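Local coordinates for primosomal protein (Mycobacterium tuberculosis, PDB 6DRQ) that acts as a chaperone for the SecA2 protein export pathway, through a C-terminal domain that probably handles exported client proteins, at residues A[17-22]-A[93-98]; A[106-111]-A[148-153]; A[123-128]-A[176-181]; A[132-137]-A[172-177]; A[141-146]-A[168-173]. All coordinates share one frame; numbering follows the deposited sequence.

Contact 1: A[17-22]-A[93-98]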
# COMPACT_ATOMS: atom_id res chain seq x y z
N GLN A 17 -3.02 5.69 -3.29
CA GLN A 17 -4.39 5.22 -3.44
C GLN A 17 -4.39 3.70 -3.27
O GLN A 17 -3.55 3.01 -3.86
CB GLN A 17 -4.95 5.62 -4.81
CG GLN A 17 -6.44 5.24 -5.03
CD GLN A 17 -6.90 5.37 -6.48
OE1 GLN A 17 -6.26 4.85 -7.39
NE2 GLN A 17 -8.00 6.07 -6.70
N ILE A 18 -5.32 3.19 -2.46
CA ILE A 18 -5.44 1.75 -2.20
C ILE A 18 -6.87 1.34 -2.52
O ILE A 18 -7.81 1.82 -1.88
CB ILE A 18 -5.11 1.39 -0.75
CG1 ILE A 18 -3.74 1.91 -0.34
CG2 ILE A 18 -5.18 -0.13 -0.52
CD1 ILE A 18 -3.48 1.70 1.13
N MET A 19 -7.03 0.42 -3.46
CA MET A 19 -8.35 -0.08 -3.85
C MET A 19 -8.50 -1.51 -3.38
O MET A 19 -7.78 -2.40 -3.84
CB MET A 19 -8.57 0.04 -5.36
CG MET A 19 -8.42 1.49 -5.85
SD MET A 19 -8.61 1.76 -7.62
CE MET A 19 -10.39 1.58 -7.75
N THR A 20 -9.42 -1.72 -2.44
CA THR A 20 -9.91 -3.02 -2.03
C THR A 20 -11.20 -3.30 -2.79
O THR A 20 -11.73 -2.45 -3.51
CB THR A 20 -10.16 -3.05 -0.53
OG1 THR A 20 -11.29 -2.23 -0.22
CG2 THR A 20 -8.95 -2.50 0.20
N GLY A 21 -11.73 -4.51 -2.62
CA GLY A 21 -12.98 -4.85 -3.30
C GLY A 21 -14.17 -4.01 -2.89
O GLY A 21 -15.17 -3.98 -3.61
N THR A 22 -14.08 -3.32 -1.75
CA THR A 22 -15.20 -2.56 -1.21
C THR A 22 -14.93 -1.08 -0.98
O THR A 22 -15.88 -0.33 -0.71
CB THR A 22 -15.65 -3.17 0.12
OG1 THR A 22 -14.56 -3.06 1.04
CG2 THR A 22 -16.04 -4.63 -0.05
N VAL A 93 -0.68 3.85 -7.34
CA VAL A 93 -2.02 3.26 -7.30
C VAL A 93 -1.88 1.76 -7.03
O VAL A 93 -1.30 1.03 -7.84
CB VAL A 93 -2.77 3.52 -8.61
CG1 VAL A 93 -3.98 2.60 -8.72
CG2 VAL A 93 -3.21 4.99 -8.67
N TYR A 94 -2.43 1.30 -5.90
CA TYR A 94 -2.34 -0.10 -5.49
C TYR A 94 -3.73 -0.72 -5.54
O TYR A 94 -4.65 -0.27 -4.84
CB TYR A 94 -1.76 -0.22 -4.09
CG TYR A 94 -0.38 0.34 -3.97
CD1 TYR A 94 0.71 -0.34 -4.50
CD2 TYR A 94 -0.16 1.56 -3.38
CE1 TYR A 94 1.98 0.17 -4.40
CE2 TYR A 94 1.10 2.07 -3.26
CZ TYR A 94 2.17 1.38 -3.78
OH TYR A 94 3.43 1.91 -3.67
N VAL A 95 -3.89 -1.76 -6.34
CA VAL A 95 -5.18 -2.40 -6.50
C VAL A 95 -5.07 -3.79 -5.90
O VAL A 95 -4.37 -4.65 -6.46
CB VAL A 95 -5.62 -2.45 -7.97
CG1 VAL A 95 -6.96 -3.17 -8.11
CG2 VAL A 95 -5.68 -1.02 -8.54
N LEU A 96 -5.71 -4.00 -4.75
CA LEU A 96 -5.72 -5.31 -4.11
C LEU A 96 -6.93 -6.14 -4.51
O LEU A 96 -6.89 -7.36 -4.38
CB LEU A 96 -5.69 -5.18 -2.58
CG LEU A 96 -4.50 -4.46 -1.94
CD1 LEU A 96 -4.71 -4.26 -0.44
CD2 LEU A 96 -3.19 -5.22 -2.20
N SER A 97 -7.99 -5.51 -4.98
CA SER A 97 -9.20 -6.23 -5.34
C SER A 97 -8.95 -7.16 -6.52
O SER A 97 -8.04 -6.96 -7.32
CB SER A 97 -10.31 -5.26 -5.67
OG SER A 97 -9.90 -4.46 -6.75
N GLY A 98 -9.77 -8.21 -6.62
CA GLY A 98 -9.72 -9.13 -7.73
C GLY A 98 -8.59 -10.13 -7.71
O GLY A 98 -8.70 -11.17 -8.37
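M19, Q17 and Y94 bury the most surface where strand 14-19 runs parallel to strand 93-95, the short segments 4.8 Å apart on their axes and inclined by 13°. Y94 anchors the pairing through its backbone: its N donates to Q17 O at 2.9 Å, and its O accepts from M19 N at 2.8 Å, with an N-H...O angle of 168°. The M19 carbonyl then takes L96 N at 2.8 Å and, weakly, S97 N, so one oxygen receives two donors where the strand pairing ends. M19 and V95 point the same way on one face, M19 SD lying 4.1 Å from V95 CG2. On that face, too, Q17 OE1 rests against V93 CG2 at 3.3 Å, while Q17 NE2 is hydrogen-bonded to Y26. The opposite face carries I18 and Y94, packed on helix 112-128. Backbone hydrogen bonds thus fix the register of this edge strand, and the chemistry differs by face: largely apolar around I18 and Y94, except for the Y94 hydroxyl held by E120 and R29, and an amide among apolar groups around Q17, M19 and V95.

Contact 2: A[106-111]-A[148-153]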
# COMPACT_ATOMS: atom_id res chain seq x y z
N GLY A 106 -5.52 -19.39 -11.57
CA GLY A 106 -4.16 -19.71 -11.97
C GLY A 106 -3.34 -18.50 -12.35
O GLY A 106 -3.84 -17.38 -12.44
N PRO A 107 -2.04 -18.72 -12.58
CA PRO A 107 -1.14 -17.57 -12.77
C PRO A 107 -1.44 -16.78 -14.02
O PRO A 107 -1.26 -15.55 -14.03
CB PRO A 107 0.26 -18.22 -12.80
CG PRO A 107 0.04 -19.67 -13.04
CD PRO A 107 -1.32 -19.99 -12.47
N ASP A 108 -1.94 -17.42 -15.07
CA ASP A 108 -2.17 -16.72 -16.33
C ASP A 108 -3.40 -15.80 -16.29
O ASP A 108 -3.60 -15.03 -17.22
CB ASP A 108 -2.27 -17.76 -17.46
CG ASP A 108 -1.07 -18.74 -17.47
OD1 ASP A 108 0.11 -18.29 -17.46
OD2 ASP A 108 -1.29 -19.98 -17.48
N ALA A 109 -4.19 -15.85 -15.23
CA ALA A 109 -5.26 -14.87 -15.05
C ALA A 109 -4.85 -13.72 -14.14
O ALA A 109 -5.69 -12.85 -13.84
CB ALA A 109 -6.51 -15.56 -14.50
N VAL A 110 -3.60 -13.67 -13.69
CA VAL A 110 -3.15 -12.67 -12.73
C VAL A 110 -2.28 -11.66 -13.45
O VAL A 110 -1.26 -12.02 -14.06
CB VAL A 110 -2.37 -13.31 -11.57
CG1 VAL A 110 -1.90 -12.24 -10.63
CG2 VAL A 110 -3.25 -14.35 -10.84
N ASP A 111 -2.66 -10.39 -13.34
CA ASP A 111 -1.94 -9.34 -14.04
C ASP A 111 -0.61 -9.05 -13.35
O ASP A 111 -0.57 -8.76 -12.15
CB ASP A 111 -2.78 -8.07 -14.10
CG ASP A 111 -2.08 -6.98 -14.85
OD1 ASP A 111 -2.09 -7.03 -16.09
OD2 ASP A 111 -1.48 -6.09 -14.19
N VAL A 148 3.36 -16.41 -6.65
CA VAL A 148 3.69 -15.00 -6.87
C VAL A 148 5.00 -14.86 -7.64
O VAL A 148 5.09 -14.09 -8.60
CB VAL A 148 3.73 -14.25 -5.52
CG1 VAL A 148 4.45 -12.89 -5.67
CG2 VAL A 148 2.32 -14.07 -4.99
N ALA A 149 6.03 -15.61 -7.23
CA ALA A 149 7.31 -15.57 -7.93
C ALA A 149 7.17 -15.96 -9.39
O ALA A 149 7.83 -15.38 -10.26
CB ALA A 149 8.31 -16.50 -7.23
N TYR A 150 6.33 -16.95 -9.69
CA TYR A 150 6.14 -17.35 -11.07
C TYR A 150 5.52 -16.23 -11.89
O TYR A 150 5.99 -15.92 -12.99
CB TYR A 150 5.28 -18.62 -11.15
CG TYR A 150 4.96 -19.03 -12.56
CD1 TYR A 150 3.69 -18.83 -13.09
CD2 TYR A 150 5.92 -19.61 -13.37
CE1 TYR A 150 3.39 -19.19 -14.38
CE2 TYR A 150 5.64 -19.98 -14.67
CZ TYR A 150 4.37 -19.77 -15.17
OH TYR A 150 4.08 -20.14 -16.47
N VAL A 151 4.45 -15.61 -11.37
CA VAL A 151 3.74 -14.59 -12.14
C VAL A 151 4.63 -13.38 -12.36
O VAL A 151 4.58 -12.74 -13.41
CB VAL A 151 2.43 -14.18 -11.44
CG1 VAL A 151 1.87 -12.92 -12.08
CG2 VAL A 151 1.41 -15.28 -11.44
N LEU A 152 5.46 -13.05 -11.37
CA LEU A 152 6.30 -11.86 -11.46
C LEU A 152 7.53 -12.07 -12.34
O LEU A 152 8.23 -11.10 -12.66
CB LEU A 152 6.75 -11.42 -10.06
CG LEU A 152 5.74 -10.83 -9.07
CD1 LEU A 152 6.50 -10.20 -7.92
CD2 LEU A 152 4.81 -9.82 -9.70
N ASP A 153 7.83 -13.30 -12.73
CA ASP A 153 8.99 -13.59 -13.58
C ASP A 153 8.51 -14.22 -14.88
O ASP A 153 8.17 -15.41 -14.91
CB ASP A 153 9.96 -14.52 -12.85
CG ASP A 153 11.21 -14.78 -13.64
OD1 ASP A 153 11.40 -14.14 -14.70
OD2 ASP A 153 12.02 -15.61 -13.19
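P107 meets Y150 and V151, successive residues of helix 143-152, with its ring carbons. P107 CB is 3.5 Å from Y150 CD1 and lies at the edge of the tyrosine ring, close to its plane, while P107 CG reaches Y150 CE1 at 3.6 Å. The Y150 ring is placed there by a chi1 of 175°, which sets CG opposite the backbone N. V151 splits its two branches between two partners: with chi1 at 168°, CG2 comes to 3.4 Å from P107 CB, closer than carbons usually pack, and CG1 lies 4.1 Å from V110 CG1. The V110 and V151 side chains cross at about a right angle. V110 N bonds to P107 O and A109 N to G106 O, so the short 3-10 turn holds P107 and V110 on a common side toward the helix. Between the two segments, which join the link after helix 99-104 to helix 143-152, the contact is apolar and no hydrogen bond is made; the fit rests on close van der Waals contact of P107 and V110 with Y150 and V151.

Contact 3: A[123-128]-A[176-181]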
# COMPACT_ATOMS: atom_id res chain seq x y z
N ARG A 123 4.44 -5.71 1.31
CA ARG A 123 5.71 -5.76 2.04
C ARG A 123 5.97 -4.46 2.78
O ARG A 123 6.56 -4.48 3.86
CB ARG A 123 6.89 -6.05 1.09
CG ARG A 123 6.79 -7.36 0.31
CD ARG A 123 8.04 -7.71 -0.52
NE ARG A 123 8.57 -9.01 -0.10
CZ ARG A 123 8.56 -10.12 -0.82
NH1 ARG A 123 8.08 -10.13 -2.06
NH2 ARG A 123 9.05 -11.23 -0.31
N ASP A 124 5.56 -3.32 2.21
CA ASP A 124 5.67 -2.07 2.95
C ASP A 124 4.81 -2.12 4.20
O ASP A 124 5.22 -1.64 5.26
CB ASP A 124 5.27 -0.88 2.08
CG ASP A 124 6.38 -0.42 1.18
OD1 ASP A 124 7.55 -0.80 1.42
OD2 ASP A 124 6.10 0.33 0.22
N ILE A 125 3.61 -2.70 4.10
CA ILE A 125 2.69 -2.70 5.24
C ILE A 125 3.20 -3.64 6.34
O ILE A 125 3.10 -3.33 7.53
CB ILE A 125 1.28 -3.08 4.80
CG1 ILE A 125 0.68 -1.96 3.95
CG2 ILE A 125 0.40 -3.40 6.02
CD1 ILE A 125 -0.73 -2.22 3.54
N GLY A 126 3.73 -4.80 5.95
CA GLY A 126 4.34 -5.68 6.94
C GLY A 126 5.63 -5.12 7.53
O GLY A 126 6.00 -5.46 8.66
N ASP A 127 6.34 -4.28 6.77
CA ASP A 127 7.52 -3.61 7.30
C ASP A 127 7.13 -2.59 8.37
O ASP A 127 7.65 -2.61 9.49
CB ASP A 127 8.29 -2.90 6.17
CG ASP A 127 9.24 -3.83 5.41
OD1 ASP A 127 9.59 -4.90 5.95
OD2 ASP A 127 9.62 -3.47 4.27
N TYR A 128 6.19 -1.70 8.03
CA TYR A 128 5.78 -0.63 8.94
C TYR A 128 5.09 -1.17 10.19
O TYR A 128 5.27 -0.61 11.28
CB TYR A 128 4.86 0.35 8.20
CG TYR A 128 4.18 1.38 9.08
CD1 TYR A 128 4.87 2.47 9.59
CD2 TYR A 128 2.83 1.27 9.38
CE1 TYR A 128 4.24 3.42 10.38
CE2 TYR A 128 2.19 2.21 10.17
CZ TYR A 128 2.90 3.28 10.67
OH TYR A 128 2.24 4.19 11.44
N ARG A 176 -6.93 -10.23 5.24
CA ARG A 176 -7.36 -9.97 6.61
C ARG A 176 -6.27 -9.25 7.39
O ARG A 176 -6.55 -8.28 8.11
CB ARG A 176 -7.73 -11.27 7.31
CG ARG A 176 -9.04 -11.89 6.82
CD ARG A 176 -9.43 -13.15 7.62
NE ARG A 176 -8.79 -14.36 7.11
CZ ARG A 176 -9.22 -15.05 6.05
NH1 ARG A 176 -10.29 -14.64 5.38
NH2 ARG A 176 -8.57 -16.14 5.66
N PHE A 177 -5.01 -9.68 7.25
CA PHE A 177 -3.90 -8.92 7.82
C PHE A 177 -3.93 -7.45 7.39
O PHE A 177 -3.74 -6.55 8.22
CB PHE A 177 -2.56 -9.54 7.41
CG PHE A 177 -1.40 -8.61 7.63
CD1 PHE A 177 -0.95 -8.34 8.91
CD2 PHE A 177 -0.80 -7.97 6.56
CE1 PHE A 177 0.11 -7.47 9.12
CE2 PHE A 177 0.25 -7.10 6.77
CZ PHE A 177 0.71 -6.85 8.05
N VAL A 178 -4.14 -7.20 6.10
CA VAL A 178 -4.16 -5.81 5.62
C VAL A 178 -5.30 -5.04 6.27
O VAL A 178 -5.11 -3.91 6.74
CB VAL A 178 -4.25 -5.77 4.09
CG1 VAL A 178 -4.82 -4.42 3.64
CG2 VAL A 178 -2.89 -5.99 3.49
N GLU A 179 -6.50 -5.63 6.29
CA GLU A 179 -7.66 -4.96 6.88
C GLU A 179 -7.40 -4.57 8.33
O GLU A 179 -7.78 -3.48 8.76
CB GLU A 179 -8.89 -5.86 6.80
CG GLU A 179 -10.15 -5.24 7.42
CD GLU A 179 -11.39 -6.11 7.22
OE1 GLU A 179 -12.13 -6.32 8.21
OE2 GLU A 179 -11.62 -6.59 6.09
N SER A 180 -6.74 -5.44 9.10
CA SER A 180 -6.47 -5.12 10.49
C SER A 180 -5.42 -4.02 10.65
O SER A 180 -5.36 -3.41 11.72
CB SER A 180 -6.02 -6.36 11.25
OG SER A 180 -4.64 -6.59 11.03
N ARG A 181 -4.59 -3.77 9.64
CA ARG A 181 -3.61 -2.69 9.75
C ARG A 181 -4.15 -1.34 9.31
O ARG A 181 -3.43 -0.35 9.38
CB ARG A 181 -2.34 -3.02 8.94
CG ARG A 181 -1.66 -4.34 9.30
CD ARG A 181 -1.93 -4.80 10.75
NE ARG A 181 -1.15 -4.06 11.73
CZ ARG A 181 -1.41 -4.02 13.04
NH1 ARG A 181 -2.44 -4.68 13.54
NH2 ARG A 181 -0.62 -3.32 13.84
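I125 reaches from helix 112-128 toward F177, V178 and R181 in the C-terminal part of helix 165-180 and just beyond. From its CB the side chain divides. The CG2 branch, opposite the backbone N, has the closest contacts: F177 CE2 at 3.8 Å, F177 CZ at 4.0 Å and R181 CG, also at 4.0 Å, so a single methyl touches both the aromatic ring and the arginine chain where these two meet. The other branch passes through CG1, which lies beside the backbone N (chi1 -69°), and continues extended to CD1, whose neighbour is V178 CG2 at 4.3 Å. The side chains of I125 and F177 lie alongside each other, pointing opposite ways. The two helical segments cross at 54° with axes 10.8 Å apart, and I125 and V178 are the closest CA pair at 7.5 Å; the contact joins two helices of the predominantly helical part of the domain close to where it meets the sheets. G126 CA lies 4.0 Å from F177 CZ. Within its own segment R181 has CG beside the backbone N (chi1 -56°), which lays that atom over one face of the F177 ring, offset toward the rim; bends at chi2 and chi3 direct the chain beyond it. The R181 backbone pairs with I45 of strand 44-47, and I125 also touches I45 and F38. S180 OG donates to F177 O.

Contact 4: A[132-137]-A[172-177]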
# COMPACT_ATOMS: atom_id res chain seq x y z
N SER A 132 5.65 -10.16 10.34
CA SER A 132 6.25 -10.99 9.31
C SER A 132 5.21 -11.75 8.47
O SER A 132 5.58 -12.65 7.72
CB SER A 132 7.23 -11.98 9.95
OG SER A 132 6.53 -13.00 10.63
N ALA A 133 3.93 -11.39 8.58
CA ALA A 133 2.89 -12.12 7.86
C ALA A 133 3.12 -12.10 6.35
O ALA A 133 3.01 -13.13 5.68
CB ALA A 133 1.52 -11.52 8.21
N VAL A 134 3.43 -10.93 5.79
CA VAL A 134 3.63 -10.87 4.35
C VAL A 134 4.92 -11.56 3.97
O VAL A 134 4.98 -12.32 2.99
CB VAL A 134 3.59 -9.40 3.88
CG1 VAL A 134 3.89 -9.31 2.40
CG2 VAL A 134 2.24 -8.76 4.21
N ASP A 135 5.98 -11.33 4.73
CA ASP A 135 7.28 -11.86 4.38
C ASP A 135 7.27 -13.38 4.36
O ASP A 135 7.80 -14.00 3.43
CB ASP A 135 8.32 -11.35 5.37
CG ASP A 135 9.60 -10.99 4.70
OD1 ASP A 135 10.30 -11.92 4.24
OD2 ASP A 135 9.89 -9.78 4.63
N LYS A 136 6.68 -13.99 5.38
CA LYS A 136 6.56 -15.45 5.43
C LYS A 136 5.66 -15.98 4.31
O LYS A 136 6.00 -16.97 3.66
CB LYS A 136 6.02 -15.89 6.79
CG LYS A 136 7.05 -15.91 7.88
CD LYS A 136 6.40 -16.06 9.26
CE LYS A 136 5.93 -17.49 9.50
NZ LYS A 136 7.04 -18.49 9.37
N ALA A 137 4.51 -15.34 4.08
CA ALA A 137 3.60 -15.86 3.07
C ALA A 137 4.20 -15.83 1.67
O ALA A 137 3.74 -16.58 0.80
CB ALA A 137 2.29 -15.07 3.08
N GLU A 172 -6.08 -14.83 1.13
CA GLU A 172 -7.16 -14.36 2.00
C GLU A 172 -6.65 -13.97 3.38
O GLU A 172 -7.08 -12.95 3.93
CB GLU A 172 -8.23 -15.44 2.11
CG GLU A 172 -9.14 -15.45 0.92
CD GLU A 172 -9.87 -16.76 0.77
OE1 GLU A 172 -9.46 -17.75 1.41
OE2 GLU A 172 -10.87 -16.81 0.02
N LYS A 173 -5.75 -14.78 3.96
CA LYS A 173 -5.11 -14.42 5.22
C LYS A 173 -4.43 -13.05 5.14
O LYS A 173 -4.52 -12.25 6.07
CB LYS A 173 -4.06 -15.47 5.62
CG LYS A 173 -4.60 -16.82 6.05
CD LYS A 173 -3.46 -17.86 6.20
CE LYS A 173 -2.48 -17.51 7.34
NZ LYS A 173 -3.03 -17.92 8.67
N LEU A 174 -3.71 -12.80 4.04
CA LEU A 174 -3.03 -11.52 3.89
C LEU A 174 -4.02 -10.37 3.79
O LEU A 174 -3.79 -9.29 4.34
CB LEU A 174 -2.14 -11.54 2.64
CG LEU A 174 -0.86 -12.36 2.72
CD1 LEU A 174 0.04 -12.03 1.55
CD2 LEU A 174 -0.15 -12.06 4.02
N GLU A 175 -5.13 -10.58 3.08
CA GLU A 175 -6.15 -9.55 3.02
C GLU A 175 -6.66 -9.21 4.41
O GLU A 175 -6.79 -8.03 4.76
CB GLU A 175 -7.29 -9.99 2.10
CG GLU A 175 -6.99 -9.81 0.62
CD GLU A 175 -8.24 -9.92 -0.25
OE1 GLU A 175 -8.85 -11.01 -0.31
OE2 GLU A 175 -8.62 -8.91 -0.88
N ARG A 176 -6.93 -10.23 5.24
CA ARG A 176 -7.36 -9.97 6.61
C ARG A 176 -6.27 -9.25 7.39
O ARG A 176 -6.55 -8.28 8.11
CB ARG A 176 -7.73 -11.27 7.31
CG ARG A 176 -9.04 -11.89 6.82
CD ARG A 176 -9.43 -13.15 7.62
NE ARG A 176 -8.79 -14.36 7.11
CZ ARG A 176 -9.22 -15.05 6.05
NH1 ARG A 176 -10.29 -14.64 5.38
NH2 ARG A 176 -8.57 -16.14 5.66
N PHE A 177 -5.01 -9.68 7.25
CA PHE A 177 -3.90 -8.92 7.82
C PHE A 177 -3.93 -7.45 7.39
O PHE A 177 -3.74 -6.55 8.22
CB PHE A 177 -2.56 -9.54 7.41
CG PHE A 177 -1.40 -8.61 7.63
CD1 PHE A 177 -0.95 -8.34 8.91
CD2 PHE A 177 -0.80 -7.97 6.56
CE1 PHE A 177 0.11 -7.47 9.12
CE2 PHE A 177 0.25 -7.10 6.77
CZ PHE A 177 0.71 -6.85 8.05
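L174 and F177 fill the space between helix 165-180 and the short helix 133-137, whose segments run almost antiparallel at 167° with axes 10.4 Å apart. The tight part centres on V134, buried together with A137 and L174. V134 CG2 lies 3.6 Å from F177 CE2, approaching the ring obliquely, and 4.1 Å from L174 CD2; V134 and F177 cross at about a right angle. The torsion of V134 (chi1 176°) puts CG2 beside the backbone N and opposite the carbonyl carbon, from where it reaches both partners. L174 CD2 also packs on the helix backbone, 3.7 Å from A133 O, and reaches A137 CB at 4.0 Å.

The margin of the contact is looser, for A133 and F177 are both partly exposed. There A133 makes a CH-pi contact: its CB stands over one face of F177, 4.2 Å from the ring centroid and 17° off the ring normal. The small side chains of A133 and A137, one turn apart, let F177 and L174 come close to helix 133-137. No hydrogen bond crosses the segments, so the tight and the loose part alike are held by apolar contact. On the inner side helix 112-128 closes the cluster, with L122 against both V134 and L174, so helix 133-137 lies against two longer helices at once.

Contact 5: A[141-146]-A[168-173]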
# COMPACT_ATOMS: atom_id res chain seq x y z
N THR A 141 9.05 -21.20 -0.96
CA THR A 141 8.73 -22.58 -0.64
C THR A 141 7.24 -22.78 -0.38
O THR A 141 6.76 -23.92 -0.45
CB THR A 141 9.54 -23.05 0.56
OG1 THR A 141 9.15 -22.31 1.72
CG2 THR A 141 11.01 -22.83 0.31
N ARG A 142 6.47 -21.66 -0.10
CA ARG A 142 5.05 -21.69 0.19
C ARG A 142 4.23 -21.52 -1.09
O ARG A 142 4.69 -20.91 -2.06
CB ARG A 142 4.69 -20.59 1.18
CG ARG A 142 5.49 -20.66 2.47
CD ARG A 142 4.75 -20.01 3.62
NE ARG A 142 5.58 -19.95 4.82
CZ ARG A 142 5.15 -20.22 6.05
NH1 ARG A 142 3.89 -20.57 6.25
NH2 ARG A 142 5.99 -20.12 7.08
N PRO A 143 3.00 -22.08 -1.08
CA PRO A 143 2.11 -21.97 -2.26
C PRO A 143 1.91 -20.57 -2.82
O PRO A 143 2.04 -20.38 -4.04
CB PRO A 143 0.79 -22.53 -1.73
CG PRO A 143 1.18 -23.46 -0.60
CD PRO A 143 2.49 -23.00 -0.05
N LEU A 144 1.56 -19.59 -1.99
CA LEU A 144 1.38 -18.23 -2.50
C LEU A 144 2.69 -17.69 -3.05
O LEU A 144 2.75 -17.21 -4.19
CB LEU A 144 0.84 -17.31 -1.41
CG LEU A 144 0.54 -15.88 -1.88
CD1 LEU A 144 -0.38 -15.85 -3.08
CD2 LEU A 144 -0.06 -15.06 -0.75
N GLY A 145 3.76 -17.76 -2.26
CA GLY A 145 5.03 -17.20 -2.70
C GLY A 145 5.52 -17.81 -3.99
O GLY A 145 6.08 -17.12 -4.84
N GLN A 146 5.30 -19.12 -4.16
CA GLN A 146 5.70 -19.77 -5.41
C GLN A 146 4.86 -19.28 -6.57
O GLN A 146 5.38 -19.00 -7.66
CB GLN A 146 5.56 -21.30 -5.26
CG GLN A 146 5.27 -22.02 -6.59
CD GLN A 146 5.16 -23.54 -6.47
OE1 GLN A 146 5.14 -24.10 -5.37
NE2 GLN A 146 5.08 -24.20 -7.62
N VAL A 168 -4.86 -19.31 -2.76
CA VAL A 168 -6.01 -18.48 -2.43
C VAL A 168 -6.16 -18.34 -0.92
O VAL A 168 -6.34 -17.23 -0.40
CB VAL A 168 -7.29 -19.04 -3.09
CG1 VAL A 168 -8.53 -18.35 -2.55
CG2 VAL A 168 -7.21 -18.84 -4.59
N ARG A 169 -6.05 -19.45 -0.18
CA ARG A 169 -6.19 -19.37 1.27
C ARG A 169 -5.13 -18.45 1.87
O ARG A 169 -5.44 -17.60 2.71
CB ARG A 169 -6.10 -20.77 1.91
CG ARG A 169 -7.45 -21.35 2.35
CD ARG A 169 -7.32 -22.80 2.82
NE ARG A 169 -8.37 -23.65 2.23
CZ ARG A 169 -8.16 -24.79 1.58
NH1 ARG A 169 -6.92 -25.27 1.42
NH2 ARG A 169 -9.19 -25.47 1.09
N GLU A 170 -3.87 -18.62 1.47
CA GLU A 170 -2.83 -17.77 2.02
C GLU A 170 -3.06 -16.31 1.65
O GLU A 170 -2.80 -15.42 2.46
CB GLU A 170 -1.44 -18.24 1.56
CG GLU A 170 -0.83 -19.36 2.46
CD GLU A 170 0.70 -19.22 2.66
OE1 GLU A 170 1.46 -19.34 1.67
OE2 GLU A 170 1.14 -19.01 3.82
N TRP A 171 -3.61 -16.05 0.46
CA TRP A 171 -3.89 -14.67 0.06
C TRP A 171 -5.02 -14.06 0.88
O TRP A 171 -4.93 -12.90 1.30
CB TRP A 171 -4.23 -14.60 -1.42
CG TRP A 171 -4.56 -13.22 -1.85
CD1 TRP A 171 -5.81 -12.69 -2.05
CD2 TRP A 171 -3.64 -12.18 -2.11
NE1 TRP A 171 -5.71 -11.38 -2.43
CE2 TRP A 171 -4.38 -11.04 -2.48
CE3 TRP A 171 -2.24 -12.09 -2.09
CZ2 TRP A 171 -3.79 -9.83 -2.81
CZ3 TRP A 171 -1.65 -10.89 -2.41
CH2 TRP A 171 -2.42 -9.77 -2.77
N GLU A 172 -6.08 -14.83 1.13
CA GLU A 172 -7.16 -14.36 2.00
C GLU A 172 -6.65 -13.97 3.38
O GLU A 172 -7.08 -12.95 3.93
CB GLU A 172 -8.23 -15.44 2.11
CG GLU A 172 -9.14 -15.45 0.92
CD GLU A 172 -9.87 -16.76 0.77
OE1 GLU A 172 -9.46 -17.75 1.41
OE2 GLU A 172 -10.87 -16.81 0.02
N LYS A 173 -5.75 -14.78 3.96
CA LYS A 173 -5.11 -14.42 5.22
C LYS A 173 -4.43 -13.05 5.14
O LYS A 173 -4.52 -12.25 6.07
CB LYS A 173 -4.06 -15.47 5.62
CG LYS A 173 -4.60 -16.82 6.05
CD LYS A 173 -3.46 -17.86 6.20
CE LYS A 173 -2.48 -17.51 7.34
NZ LYS A 173 -3.03 -17.92 8.67
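E170 and L144 bury the most surface here: L144 CB lies 3.7 Å from E170 OE1 and 3.9 Å from E170 CB. The glutamate bends at chi2 (-142°) and brings its carboxylate over the start of helix 143-152. There OE1 lies 3.5 Å from R142 CB and 3.7 Å from L144 N, and no hydrogen bond is made. R142 crosses E170 at about a right angle, yet the guanidinium and carboxylate planes are only 19° apart. The pair is a long salt bridge, R142 NH1 to E170 OE2 at 4.0 Å, and it is probably weak; R142 NE has a second acid partner in E139. A carboxylate near the first turn would probably also interact favourably with the helix dipole. L144 turns the other way: chi1 of -176° sets CG opposite the backbone N, and CD2 reaches the edge of the W171 indole near its plane, 3.9 Å from CE3. Beyond them, W171 stacks edge-to-face with F103 and packs on L99 and V100 of helix 99-104, and L144 touches L174 one turn farther along helix 165-180, which packs against both helices 143-152 and 99-104.

From the N terminus, contact 1 comes first: it closes a loop of 70 residues between strands 14-19 and 93-95 and ends before the others begin. The remaining four interlock. Contact 2 ties the link after helix 99-104 to helix 143-152, and its span crosses those of contacts 3 and 4, and of contact 5. Contacts 3, 4 and 5 all use helix 165-180, pairing it in turn with helices 112-128, 133-137 and 143-152. Contacts 3 and 4 end on the same stretch and share F177, as do 4 and 5 with K173, while 5 lies wholly inside 3. L96 links contact 1 to this helix through V178, joining sheet and helical part.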